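Local coordinates for protein adenylyltransferase thiF (Escherichia coli, PDB 1ZUD) that adenylates the C-terminal glycine of the sulfur carrier protein ThiS with ATP, a step in making the thiazole part of thiamin, at residues N2-M7 with N95-L100; S10-L15 with A48-G53; L27-L32 with K207-I212; T41-Y46 with L200-A205. All blocks are in the same frame, centred on the assembly; numbering follows the deposited sequence.

How the contacts relate
From the N terminus, helix 3-8 comes first, and contact 1 brings it back against the turn before strand 99-103, closing the loop around all of contact 2. Contact 2, within that loop, joins helix 10-13 to the end of helix 40-50. G53 and A48 of that end are hydrogen-bonded to Q99 and N95 of contact 1. Contact 3 ties the entry of strand 30-34 to the end of helix 191-210; it spans the longest loop and encloses contact 4, where the same helix packs against helix 40-50. Contacts 3 and 4 each cross contacts 1 and 2 along the chain, interlocking the N-terminal helices with the parallel half of the sheet.

Contact 1 of 4, residues N2-M7 with N95-L100; sequences NDRDFM and NPDIQL
R4 leans from the first turn of helix 3-8 over to D97 and grips its carboxylate side-on, NE and NH2 each taking one oxygen. R4 NE lies 2.9 Å from D97 OD2, approaching on the syn side but tilted out of the carboxylate plane, through a distinctly bent bond (145°). The second bond, R4 NH2 to D97 OD1, is longer at 3.2 Å but straighter. The two flat groups are far from coplanar, 69° apart: OD1 is met from above the carboxylate plane, although it lies in the plane of the guanidinium. R4 gets there by leaving the helix with CG anti to its backbone N (chi1 -164°) and then bending at chi3, which presents the NE edge to D97. R4 is modelled in two conformers, and the pairing is described for one of them.

D5 OD1 comes to 4.2 Å from D97 OD2, and the arginine probably offsets this meeting of like charges. N2 OD1 lies 4.2 Å above one face of the R4 guanidinium, toward its rim. The same oxygen caps the helix: N2 OD1 accepts from D5 N at 2.7 Å, an N-cap bond. On the other segment, N95 OD1 accepts from D97 N at 3.1 Å, which braces the backbone that carries the carboxylate, while N95 ND2 is bonded to A48 O and Y9 OH. L65 of the second subunit packs on R4. The arrangement is a surface salt bridge between an N-capped helix and an Asx turn within a type I beta turn, the link from helix 83-94 to strand 99-103.

Contact 2 of 4, residues S10-L15 with A48-G53; sequences SRQILL and AGAGVG. With CA (calcium ion), chain I.
Q12 sends its side chain to the last turn of helix 40-50, where Q12 NE2 donates to A50 O at 2.8 Å. Taken in order, S10 starts the short helix, and R11, assigned to the ATP site, has its side chain well away from A50. At Q12, chi1 of -165° swings CG to the far side from the backbone N, and the extended chain gives the reach; A50 O then lies close to the amide plane of Q12. Q12 OE1 lies 3.7 Å from A50 CA and accepts a hydrogen bond from Q69 NE2 of the second subunit, so both ends of this buried amide are used. A50 O has a second donor in Q23 NE2. Beyond Q12, I13 O accepts from a water that binds the calcium ion, and L14 O binds the same ion at 2.4 Å, with D16 as a further ligand.

On the other segment, G51 ends helix 40-50 in a Schellman motif with positive phi. The contact thus lies between helix 10-13 and the foot of helix 40-50, with helix 19-27 touching Q12, I206 of helix 191-210 against A50, and strand 54-58 starting just after G53.

Contact 3 of 4, residues L27-L32 with K207-I212; sequences LDSQVL and KLLSGI
L209 sets CD1 against V31 and S29, and CD2 against S29 alone, as helix 191-210 runs out over the start of strand 30-34. The tight side is hydrocarbon: V31 CG2 and L209 CD1 stand 3.5 Å apart, closer than carbons usually pack, with the two side chains meeting at a slant. In V31, chi1 of 170° puts CG1 opposite the backbone N and leaves CG2 opposite the carbonyl carbon, against L209. V121 of the adjoining strand touches both residues, and V52 CG2 packs on L209 CD1.

The S29 side is easier. L209 CD2 lies 3.7 Å from S29 OG and 3.8 Å from S29 CB, while L209 CD1 is 4.0 Å from S29 CB. The hydroxyl takes no polar partner from the helix end; S29 OG is hydrogen-bonded to K25 O, in helix 19-27, and its contact with L209 is van der Waals only. Toward solvent the two segments part, with D28 and G211 exposed. Q30 turns away from the helix and packs on T54, V56 and R118. G211, with positive phi, turns the chain off the helix, and I212 N is bonded back to K207 O at 2.9 Å.

No hydrogen bond or salt bridge joins the segments. Between these two segments the hold is therefore apolar, while the polar atom of S29 is satisfied within its own side of the interface.

Contact 4 of 4, residues T41-Y46 with L200-A205; sequences TPAALY and LQALEA
A202 faces A43 and Y46 where helices 40-50 and 191-210 press together, and its methyl makes the close touches. The apolar ones come first. A202 CB rests 3.8 Å from Y46 CB and stands across from A43 CB at 4.5 Å. Such small side chains let the backbones close in: A43 CA and A202 CA are just 4.9 Å apart. Y46 joins with its CB alone, for chi1 of -77° sets CG anti to the carbonyl carbon and carries the ring away from A202, toward the second subunit, where Y46 packs on G195.

Next is a methyl-to-backbone contact, A43 O lying 3.9 Å from A202 CB. This is van der Waals packing against a carbonyl of the helix.

Polar interactions lead elsewhere. Q201 NE2 is held by I147 O and D124 O at the sheet, and E204 forms salt bridges with R220 and K207. T41 OG1 bonds to G37 O, in the glycine-rich turn that probably forms the GxGxxG motif of this Rossmann-like fold, and A43 also touches that motif's residues.

Across the interface itself no hydrogen bond or charge pair is made. Its chemistry is A202 CB against A43 and the CB of Y46, so the hold depends on close helix-to-helix fit and on burial, while Q201 NE2 and the E204 carboxylate are satisfied elsewhere.

Contact 1 of 4, residues N2-M7 with N95-L100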
loop_
_atom_site.group_PDB
_atom_site.type_symbol
_atom_site.label_atom_id
_atom_site.label_comp_id
_atom_site.label_asym_id
_atom_site.label_seq_id
_atom_site.Cartn_x
_atom_site.Cartn_y
_atom_site.Cartn_z
ATOM N N ASN C 2 -14.756 5.910 -26.568
ATOM C CA ASN C 2 -14.676 7.128 -27.366
ATOM C C ASN C 2 -13.372 7.874 -27.116
ATOM O O ASN C 2 -12.522 7.429 -26.352
ATOM C CB ASN C 2 -15.832 8.056 -27.028
ATOM C CG ASN C 2 -15.891 8.371 -25.567
ATOM O OD1 ASN C 2 -14.924 8.840 -24.984
ATOM N ND2 ASN C 2 -17.034 8.121 -24.963
ATOM N N ASP C 3 -13.237 9.022 -27.766
ATOM C CA ASP C 3 -12.045 9.838 -27.654
ATOM C C ASP C 3 -11.798 10.404 -26.255
ATOM O O ASP C 3 -10.640 10.567 -25.837
ATOM C CB ASP C 3 -12.080 10.993 -28.652
ATOM C CG ASP C 3 -11.184 10.749 -29.840
ATOM O OD1 ASP C 3 -11.502 9.851 -30.648
ATOM O OD2 ASP C 3 -10.153 11.451 -29.959
ATOM N N ARG C 4 -12.865 10.729 -25.541
ATOM C CA ARG C 4 -12.691 11.285 -24.208
ATOM C C ARG C 4 -12.139 10.179 -23.329
ATOM O O ARG C 4 -11.223 10.430 -22.540
ATOM C CB ARG C 4 -14.018 11.819 -23.651
ATOM C CG ARG C 4 -13.840 12.742 -22.443
ATOM C CD ARG C 4 -15.115 13.485 -22.027
ATOM N NE ARG C 4 -16.251 12.590 -21.790
ATOM C CZ ARG C 4 -17.073 12.150 -22.741
ATOM N NH1 ARG C 4 -16.898 12.523 -24.004
ATOM N NH2 ARG C 4 -18.064 11.327 -22.433
ATOM N N ASP C 5 -12.673 8.958 -23.474
ATOM C CA ASP C 5 -12.163 7.826 -22.692
ATOM C C ASP C 5 -10.698 7.553 -23.040
ATOM O O ASP C 5 -9.856 7.277 -22.156
ATOM C CB ASP C 5 -12.981 6.559 -22.968
ATOM C CG ASP C 5 -14.430 6.674 -22.472
ATOM O OD1 ASP C 5 -14.685 7.449 -21.517
ATOM O OD2 ASP C 5 -15.307 5.983 -23.038
ATOM N N PHE C 6 -10.363 7.638 -24.323
ATOM C CA PHE C 6 -8.981 7.372 -24.709
ATOM C C PHE C 6 -7.973 8.283 -23.963
ATOM O O PHE C 6 -6.949 7.833 -23.437
ATOM C CB PHE C 6 -8.839 7.510 -26.236
ATOM C CG PHE C 6 -7.563 6.973 -26.736
ATOM C CD1 PHE C 6 -6.509 7.815 -27.031
ATOM C CD2 PHE C 6 -7.357 5.600 -26.764
ATOM C CE1 PHE C 6 -5.241 7.285 -27.341
ATOM C CE2 PHE C 6 -6.105 5.060 -27.064
ATOM C CZ PHE C 6 -5.047 5.893 -27.351
ATOM N N MET C 7 -8.300 9.571 -23.863
ATOM C CA MET C 7 -7.455 10.531 -23.173
ATOM C C MET C 7 -7.425 10.304 -21.664
ATOM O O MET C 7 -6.364 10.314 -20.999
ATOM C CB MET C 7 -7.980 11.961 -23.425
ATOM C CG MET C 7 -7.608 12.510 -24.806
ATOM S SD MET C 7 -5.809 12.703 -25.030
ATOM C CE MET C 7 -5.116 12.872 -23.235
ATOM N N ASN C 95 -15.172 11.037 -12.202
ATOM C CA ASN C 95 -15.418 10.375 -13.464
ATOM C C ASN C 95 -16.933 10.229 -13.749
ATOM O O ASN C 95 -17.572 9.242 -13.381
ATOM C CB ASN C 95 -14.715 8.997 -13.475
ATOM C CG ASN C 95 -14.714 8.346 -14.874
ATOM O OD1 ASN C 95 -15.404 8.810 -15.770
ATOM N ND2 ASN C 95 -13.944 7.253 -15.050
ATOM N N PRO C 96 -17.505 11.207 -14.473
ATOM C CA PRO C 96 -18.926 11.225 -14.836
ATOM C C PRO C 96 -19.281 10.298 -15.976
ATOM O O PRO C 96 -20.416 10.252 -16.387
ATOM C CB PRO C 96 -19.173 12.691 -15.228
ATOM C CG PRO C 96 -17.850 13.108 -15.847
ATOM C CD PRO C 96 -16.796 12.416 -14.951
ATOM N N ASP C 97 -18.313 9.549 -16.482
ATOM C CA ASP C 97 -18.553 8.673 -17.623
ATOM C C ASP C 97 -18.771 7.203 -17.295
ATOM O O ASP C 97 -18.948 6.367 -18.171
ATOM C CB ASP C 97 -17.395 8.827 -18.631
ATOM C CG ASP C 97 -17.325 10.259 -19.205
ATOM O OD1 ASP C 97 -18.400 10.866 -19.322
ATOM O OD2 ASP C 97 -16.241 10.765 -19.536
ATOM N N ILE C 98 -18.773 6.858 -16.031
ATOM C CA ILE C 98 -19.033 5.451 -15.724
ATOM C C ILE C 98 -20.339 5.368 -14.931
ATOM O O ILE C 98 -20.847 6.407 -14.485
ATOM C CB ILE C 98 -17.844 4.813 -14.953
ATOM C CG1 ILE C 98 -17.454 5.682 -13.745
ATOM C CG2 ILE C 98 -16.673 4.592 -15.930
ATOM C CD1 ILE C 98 -16.392 5.039 -12.867
ATOM N N GLN C 99 -20.891 4.156 -14.792
ATOM C CA GLN C 99 -22.124 3.925 -14.042
ATOM C C GLN C 99 -21.870 3.801 -12.528
ATOM O O GLN C 99 -21.180 2.865 -12.069
ATOM C CB GLN C 99 -22.807 2.654 -14.580
ATOM C CG GLN C 99 -24.050 2.211 -13.821
ATOM C CD GLN C 99 -25.108 3.303 -13.689
ATOM O OE1 GLN C 99 -25.450 3.980 -14.665
ATOM N NE2 GLN C 99 -25.644 3.469 -12.477
ATOM N N LEU C 100 -22.404 4.722 -11.735
ATOM C CA LEU C 100 -22.170 4.634 -10.281
ATOM C C LEU C 100 -23.455 4.374 -9.526
ATOM O O LEU C 100 -24.304 5.225 -9.462
ATOM C CB LEU C 100 -21.473 5.911 -9.766
ATOM C CG LEU C 100 -20.054 6.179 -10.326
ATOM C CD1 LEU C 100 -19.577 7.597 -9.917
ATOM C CD2 LEU C 100 -19.049 5.111 -9.813
#

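Contact 2 of 4, residues S10-L15 with A48-G53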
loop_
_atom_site.group_PDB
_atom_site.type_symbol
_atom_site.label_atom_id
_atom_site.label_comp_id
_atom_site.label_asym_id
_atom_site.label_seq_id
_atom_site.Cartn_x
_atom_site.Cartn_y
_atom_site.Cartn_z
ATOM N N SER C 10 -5.487 7.183 -20.841
ATOM C CA SER C 10 -4.240 7.070 -21.578
ATOM C C SER C 10 -3.034 6.500 -20.854
ATOM O O SER C 10 -2.327 5.669 -21.430
ATOM C CB SER C 10 -3.884 8.434 -22.208
ATOM O OG SER C 10 -3.687 9.411 -21.226
ATOM N N ARG C 11 -2.811 6.864 -19.586
ATOM C CA ARG C 11 -1.615 6.385 -18.947
ATOM C C ARG C 11 -1.635 4.914 -18.580
ATOM O O ARG C 11 -0.607 4.338 -18.307
ATOM C CB ARG C 11 -1.249 7.241 -17.719
ATOM C CG ARG C 11 -0.866 8.707 -18.066
ATOM C CD ARG C 11 0.284 8.811 -19.087
ATOM N NE ARG C 11 0.683 10.207 -19.367
ATOM C CZ ARG C 11 0.044 11.048 -20.184
ATOM N NH1 ARG C 11 -1.052 10.678 -20.852
ATOM N NH2 ARG C 11 0.500 12.293 -20.325
ATOM N N GLN C 12 -2.825 4.339 -18.574
ATOM C CA GLN C 12 -3.056 2.940 -18.292
ATOM C C GLN C 12 -2.996 2.215 -19.678
ATOM O O GLN C 12 -2.435 1.107 -19.830
ATOM C CB GLN C 12 -4.462 2.893 -17.712
ATOM C CG GLN C 12 -4.891 1.706 -17.022
ATOM C CD GLN C 12 -6.086 2.052 -16.137
ATOM O OE1 GLN C 12 -5.931 2.711 -15.104
ATOM N NE2 GLN C 12 -7.277 1.652 -16.557
ATOM N N ILE C 13 -3.569 2.850 -20.689
ATOM C CA ILE C 13 -3.573 2.262 -22.023
ATOM C C ILE C 13 -2.192 2.088 -22.629
ATOM O O ILE C 13 -1.985 1.178 -23.411
ATOM C CB ILE C 13 -4.460 3.077 -22.970
ATOM C CG1 ILE C 13 -5.921 2.862 -22.582
ATOM C CG2 ILE C 13 -4.213 2.662 -24.454
ATOM C CD1 ILE C 13 -6.849 3.830 -23.264
ATOM N N LEU C 14 -1.253 2.946 -22.232
ATOM C CA LEU C 14 0.139 2.884 -22.688
ATOM C C LEU C 14 0.787 1.590 -22.200
ATOM O O LEU C 14 1.780 1.121 -22.755
ATOM C CB LEU C 14 0.919 4.070 -22.089
ATOM C CG LEU C 14 1.158 5.377 -22.872
ATOM C CD1 LEU C 14 0.181 5.536 -23.973
ATOM C CD2 LEU C 14 1.182 6.544 -21.906
ATOM N N LEU C 15 0.255 1.003 -21.139
ATOM C CA LEU C 15 0.871 -0.224 -20.638
ATOM C C LEU C 15 0.447 -1.378 -21.529
ATOM O O LEU C 15 -0.730 -1.645 -21.627
ATOM C CB LEU C 15 0.387 -0.491 -19.204
ATOM C CG LEU C 15 0.873 0.520 -18.173
ATOM C CD1 LEU C 15 0.232 0.267 -16.816
ATOM C CD2 LEU C 15 2.388 0.393 -18.112
ATOM N N ALA C 48 -12.739 3.911 -9.814
ATOM C CA ALA C 48 -13.399 4.920 -10.670
ATOM C C ALA C 48 -12.373 5.555 -11.631
ATOM O O ALA C 48 -12.646 5.748 -12.837
ATOM C CB ALA C 48 -14.023 6.019 -9.821
ATOM N N GLY C 49 -11.203 5.900 -11.099
ATOM C CA GLY C 49 -10.207 6.526 -11.943
ATOM C C GLY C 49 -9.754 5.580 -13.023
ATOM O O GLY C 49 -9.426 6.037 -14.124
ATOM N N ALA C 50 -9.731 4.279 -12.723
ATOM C CA ALA C 50 -9.303 3.248 -13.676
ATOM C C ALA C 50 -10.284 2.945 -14.831
ATOM O O ALA C 50 -9.935 2.228 -15.798
ATOM C CB ALA C 50 -9.030 1.898 -12.909
ATOM N N GLY C 51 -11.521 3.408 -14.705
ATOM C CA GLY C 51 -12.494 3.132 -15.732
ATOM C C GLY C 51 -13.287 1.833 -15.587
ATOM O O GLY C 51 -13.742 1.274 -16.594
ATOM N N VAL C 52 -13.427 1.319 -14.366
ATOM C CA VAL C 52 -14.282 0.144 -14.197
ATOM C C VAL C 52 -15.653 0.716 -14.581
ATOM O O VAL C 52 -16.108 1.706 -14.002
ATOM C CB VAL C 52 -14.263 -0.352 -12.727
ATOM C CG1 VAL C 52 -15.456 -1.210 -12.454
ATOM C CG2 VAL C 52 -12.983 -1.131 -12.484
ATOM N N GLY C 53 -16.288 0.094 -15.566
ATOM C CA GLY C 53 -17.579 0.540 -16.102
ATOM C C GLY C 53 -18.763 0.749 -15.181
ATOM O O GLY C 53 -19.580 1.706 -15.365
HETATM CA CA CA I . 2.423 0.552 -24.999
HETATM O O HOH W 1 0.119 0.248 -25.135
#

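Contact 3 of 4, residues L27-L32 with K207-I212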
loop_
_atom_site.group_PDB
_atom_site.type_symbol
_atom_site.label_atom_id
_atom_site.label_comp_id
_atom_site.label_asym_id
_atom_site.label_seq_id
_atom_site.Cartn_x
_atom_site.Cartn_y
_atom_site.Cartn_z
ATOM N N LEU C 27 -13.889 -1.288 -18.761
ATOM C CA LEU C 27 -15.081 -0.506 -19.043
ATOM C C LEU C 27 -16.365 -1.385 -19.098
ATOM O O LEU C 27 -17.457 -0.909 -18.838
ATOM C CB LEU C 27 -14.861 0.219 -20.361
ATOM C CG LEU C 27 -14.657 1.724 -20.526
ATOM C CD1 LEU C 27 -14.626 2.484 -19.221
ATOM C CD2 LEU C 27 -13.419 1.933 -21.418
ATOM N N ASP C 28 -16.217 -2.659 -19.444
ATOM C CA ASP C 28 -17.344 -3.573 -19.529
ATOM C C ASP C 28 -17.568 -4.330 -18.215
ATOM O O ASP C 28 -18.455 -5.165 -18.126
ATOM C CB ASP C 28 -17.088 -4.647 -20.601
ATOM C CG ASP C 28 -17.010 -4.078 -22.030
ATOM O OD1 ASP C 28 -17.582 -2.983 -22.303
ATOM O OD2 ASP C 28 -16.376 -4.752 -22.879
ATOM N N SER C 29 -16.769 -4.071 -17.196
ATOM C CA SER C 29 -16.936 -4.823 -15.954
ATOM C C SER C 29 -17.805 -4.172 -14.911
ATOM O O SER C 29 -18.097 -2.934 -14.958
ATOM C CB SER C 29 -15.585 -5.035 -15.315
ATOM O OG SER C 29 -14.699 -5.636 -16.216
ATOM N N GLN C 30 -18.127 -4.983 -13.904
ATOM C CA GLN C 30 -18.911 -4.506 -12.784
ATOM C C GLN C 30 -18.282 -4.926 -11.475
ATOM O O GLN C 30 -17.974 -6.116 -11.252
ATOM C CB GLN C 30 -20.392 -5.004 -12.874
ATOM C CG GLN C 30 -21.191 -4.497 -11.617
ATOM C CD GLN C 30 -22.694 -4.703 -11.710
ATOM O OE1 GLN C 30 -23.294 -4.583 -12.795
ATOM N NE2 GLN C 30 -23.309 -4.992 -10.581
ATOM N N VAL C 31 -18.091 -3.969 -10.574
ATOM C CA VAL C 31 -17.461 -4.291 -9.277
ATOM C C VAL C 31 -18.372 -3.878 -8.152
ATOM O O VAL C 31 -18.981 -2.778 -8.174
ATOM C CB VAL C 31 -16.076 -3.559 -9.105
ATOM C CG1 VAL C 31 -15.544 -3.707 -7.642
ATOM C CG2 VAL C 31 -15.028 -4.186 -10.038
ATOM N N LEU C 32 -18.534 -4.774 -7.194
ATOM C CA LEU C 32 -19.325 -4.449 -6.017
ATOM C C LEU C 32 -18.350 -4.189 -4.858
ATOM O O LEU C 32 -17.550 -5.078 -4.475
ATOM C CB LEU C 32 -20.294 -5.599 -5.634
ATOM C CG LEU C 32 -21.026 -5.549 -4.275
ATOM C CD1 LEU C 32 -22.050 -4.355 -4.177
ATOM C CD2 LEU C 32 -21.717 -6.882 -4.078
ATOM N N LYS C 207 -6.220 -6.072 -12.012
ATOM C CA LYS C 207 -5.496 -7.203 -12.608
ATOM C C LYS C 207 -6.474 -8.327 -12.963
ATOM O O LYS C 207 -6.378 -8.924 -14.074
ATOM C CB LYS C 207 -4.395 -7.733 -11.658
ATOM C CG LYS C 207 -3.200 -6.759 -11.532
ATOM C CD LYS C 207 -2.045 -7.359 -10.721
ATOM C CE LYS C 207 -2.498 -7.636 -9.280
ATOM N NZ LYS C 207 -1.384 -8.230 -8.498
ATOM N N LEU C 208 -7.409 -8.606 -12.050
ATOM C CA LEU C 208 -8.347 -9.680 -12.318
ATOM C C LEU C 208 -9.251 -9.340 -13.492
ATOM O O LEU C 208 -9.469 -10.179 -14.372
ATOM C CB LEU C 208 -9.212 -9.972 -11.107
ATOM C CG LEU C 208 -10.467 -10.774 -11.463
ATOM C CD1 LEU C 208 -10.126 -12.251 -11.608
ATOM C CD2 LEU C 208 -11.474 -10.584 -10.388
ATOM N N LEU C 209 -9.782 -8.108 -13.525
ATOM C CA LEU C 209 -10.673 -7.722 -14.590
ATOM C C LEU C 209 -9.969 -7.538 -15.937
ATOM O O LEU C 209 -10.567 -7.747 -16.983
ATOM C CB LEU C 209 -11.426 -6.449 -14.218
ATOM C CG LEU C 209 -12.305 -6.598 -12.950
ATOM C CD1 LEU C 209 -12.755 -5.207 -12.488
ATOM C CD2 LEU C 209 -13.473 -7.480 -13.229
ATOM N N SER C 210 -8.701 -7.158 -15.936
ATOM C CA SER C 210 -8.093 -6.951 -17.244
ATOM C C SER C 210 -7.404 -8.230 -17.724
ATOM O O SER C 210 -6.902 -8.290 -18.816
ATOM C CB SER C 210 -7.105 -5.783 -17.181
ATOM O OG SER C 210 -6.076 -6.067 -16.266
ATOM N N GLY C 211 -7.383 -9.260 -16.896
ATOM C CA GLY C 211 -6.774 -10.502 -17.320
ATOM C C GLY C 211 -5.271 -10.577 -17.168
ATOM O O GLY C 211 -4.631 -11.261 -17.933
ATOM N N ILE C 212 -4.705 -9.894 -16.170
ATOM C CA ILE C 212 -3.279 -9.917 -15.949
ATOM C C ILE C 212 -2.944 -11.077 -15.034
ATOM O O ILE C 212 -3.471 -11.195 -13.945
ATOM C CB ILE C 212 -2.824 -8.579 -15.341
ATOM C CG1 ILE C 212 -2.952 -7.495 -16.427
ATOM C CG2 ILE C 212 -1.392 -8.639 -14.854
ATOM C CD1 ILE C 212 -2.924 -6.134 -15.895
#

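Contact 4 of 4, residues T41-Y46 with L200-A205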
loop_
_atom_site.group_PDB
_atom_site.type_symbol
_atom_site.label_atom_id
_atom_site.label_comp_id
_atom_site.label_asym_id
_atom_site.label_seq_id
_atom_site.Cartn_x
_atom_site.Cartn_y
_atom_site.Cartn_z
ATOM N N THR C 41 -13.189 3.531 0.623
ATOM C CA THR C 41 -13.101 4.811 -0.089
ATOM C C THR C 41 -11.888 4.870 -1.055
ATOM O O THR C 41 -12.071 5.272 -2.190
ATOM C CB THR C 41 -13.101 6.010 0.889
ATOM O OG1 THR C 41 -12.057 5.864 1.843
ATOM C CG2 THR C 41 -14.427 6.090 1.616
ATOM N N PRO C 42 -10.658 4.462 -0.649
ATOM C CA PRO C 42 -9.605 4.548 -1.691
ATOM C C PRO C 42 -9.843 3.525 -2.793
ATOM O O PRO C 42 -9.553 3.805 -3.968
ATOM C CB PRO C 42 -8.303 4.251 -0.969
ATOM C CG PRO C 42 -8.741 3.588 0.292
ATOM C CD PRO C 42 -10.102 4.037 0.649
ATOM N N ALA C 43 -10.346 2.335 -2.449
ATOM C CA ALA C 43 -10.587 1.366 -3.524
ATOM C C ALA C 43 -11.570 1.937 -4.556
ATOM O O ALA C 43 -11.365 1.836 -5.777
ATOM C CB ALA C 43 -11.133 0.031 -2.958
ATOM N N ALA C 44 -12.627 2.567 -4.091
ATOM C CA ALA C 44 -13.596 3.108 -5.045
ATOM C C ALA C 44 -12.970 4.255 -5.905
ATOM O O ALA C 44 -13.212 4.319 -7.116
ATOM C CB ALA C 44 -14.850 3.630 -4.293
ATOM N N LEU C 45 -12.182 5.128 -5.275
ATOM C CA LEU C 45 -11.555 6.254 -5.981
ATOM C C LEU C 45 -10.679 5.704 -7.103
ATOM O O LEU C 45 -10.740 6.174 -8.221
ATOM C CB LEU C 45 -10.673 7.097 -5.026
ATOM C CG LEU C 45 -11.454 8.227 -4.330
ATOM C CD1 LEU C 45 -10.746 8.641 -3.029
ATOM C CD2 LEU C 45 -11.672 9.399 -5.325
ATOM N N TYR C 46 -9.832 4.729 -6.788
ATOM C CA TYR C 46 -8.925 4.175 -7.815
ATOM C C TYR C 46 -9.635 3.391 -8.889
ATOM O O TYR C 46 -9.220 3.396 -10.070
ATOM C CB TYR C 46 -7.824 3.302 -7.174
ATOM C CG TYR C 46 -6.755 4.154 -6.539
ATOM C CD1 TYR C 46 -6.716 4.325 -5.143
ATOM C CD2 TYR C 46 -5.871 4.888 -7.334
ATOM C CE1 TYR C 46 -5.842 5.227 -4.553
ATOM C CE2 TYR C 46 -4.943 5.787 -6.752
ATOM C CZ TYR C 46 -4.949 5.946 -5.350
ATOM O OH TYR C 46 -4.045 6.784 -4.753
ATOM N N LEU C 200 -4.612 -1.559 -2.386
ATOM C CA LEU C 200 -4.143 -2.870 -2.915
ATOM C C LEU C 200 -5.330 -3.719 -3.397
ATOM O O LEU C 200 -5.192 -4.457 -4.344
ATOM C CB LEU C 200 -3.358 -3.635 -1.850
ATOM C CG LEU C 200 -1.979 -3.004 -1.660
ATOM C CD1 LEU C 200 -1.308 -3.644 -0.406
ATOM C CD2 LEU C 200 -1.175 -3.134 -2.963
ATOM N N GLN C 201 -6.482 -3.634 -2.722
ATOM C CA GLN C 201 -7.682 -4.303 -3.199
ATOM C C GLN C 201 -8.016 -3.785 -4.609
ATOM O O GLN C 201 -8.351 -4.569 -5.471
ATOM C CB GLN C 201 -8.871 -3.997 -2.293
ATOM C CG GLN C 201 -8.792 -4.740 -0.988
ATOM C CD GLN C 201 -10.027 -4.480 -0.169
ATOM O OE1 GLN C 201 -10.093 -3.460 0.510
ATOM N NE2 GLN C 201 -11.015 -5.380 -0.240
ATOM N N ALA C 202 -7.968 -2.465 -4.840
ATOM C CA ALA C 202 -8.237 -1.947 -6.205
ATOM C C ALA C 202 -7.255 -2.545 -7.241
ATOM O O ALA C 202 -7.631 -2.900 -8.368
ATOM C CB ALA C 202 -8.110 -0.320 -6.208
ATOM N N LEU C 203 -5.977 -2.558 -6.885
ATOM C CA LEU C 203 -4.952 -3.110 -7.737
ATOM C C LEU C 203 -5.325 -4.574 -8.132
ATOM O O LEU C 203 -5.237 -4.955 -9.298
ATOM C CB LEU C 203 -3.597 -3.181 -7.001
ATOM C CG LEU C 203 -2.289 -2.916 -7.804
ATOM C CD1 LEU C 203 -1.127 -3.615 -7.086
ATOM C CD2 LEU C 203 -2.325 -3.257 -9.298
ATOM N N GLU C 204 -5.688 -5.387 -7.151
ATOM C CA GLU C 204 -6.016 -6.809 -7.445
ATOM C C GLU C 204 -7.236 -6.866 -8.387
ATOM O O GLU C 204 -7.329 -7.702 -9.285
ATOM C CB GLU C 204 -6.285 -7.542 -6.097
ATOM C CG GLU C 204 -4.991 -7.707 -5.249
ATOM C CD GLU C 204 -3.846 -8.341 -6.040
ATOM O OE1 GLU C 204 -2.649 -7.979 -5.849
ATOM O OE2 GLU C 204 -4.148 -9.208 -6.889
ATOM N N ALA C 205 -8.165 -5.941 -8.208
ATOM C CA ALA C 205 -9.364 -5.923 -9.048
ATOM C C ALA C 205 -9.061 -5.597 -10.490
ATOM O O ALA C 205 -9.611 -6.207 -11.420
ATOM C CB ALA C 205 -10.416 -4.918 -8.501
#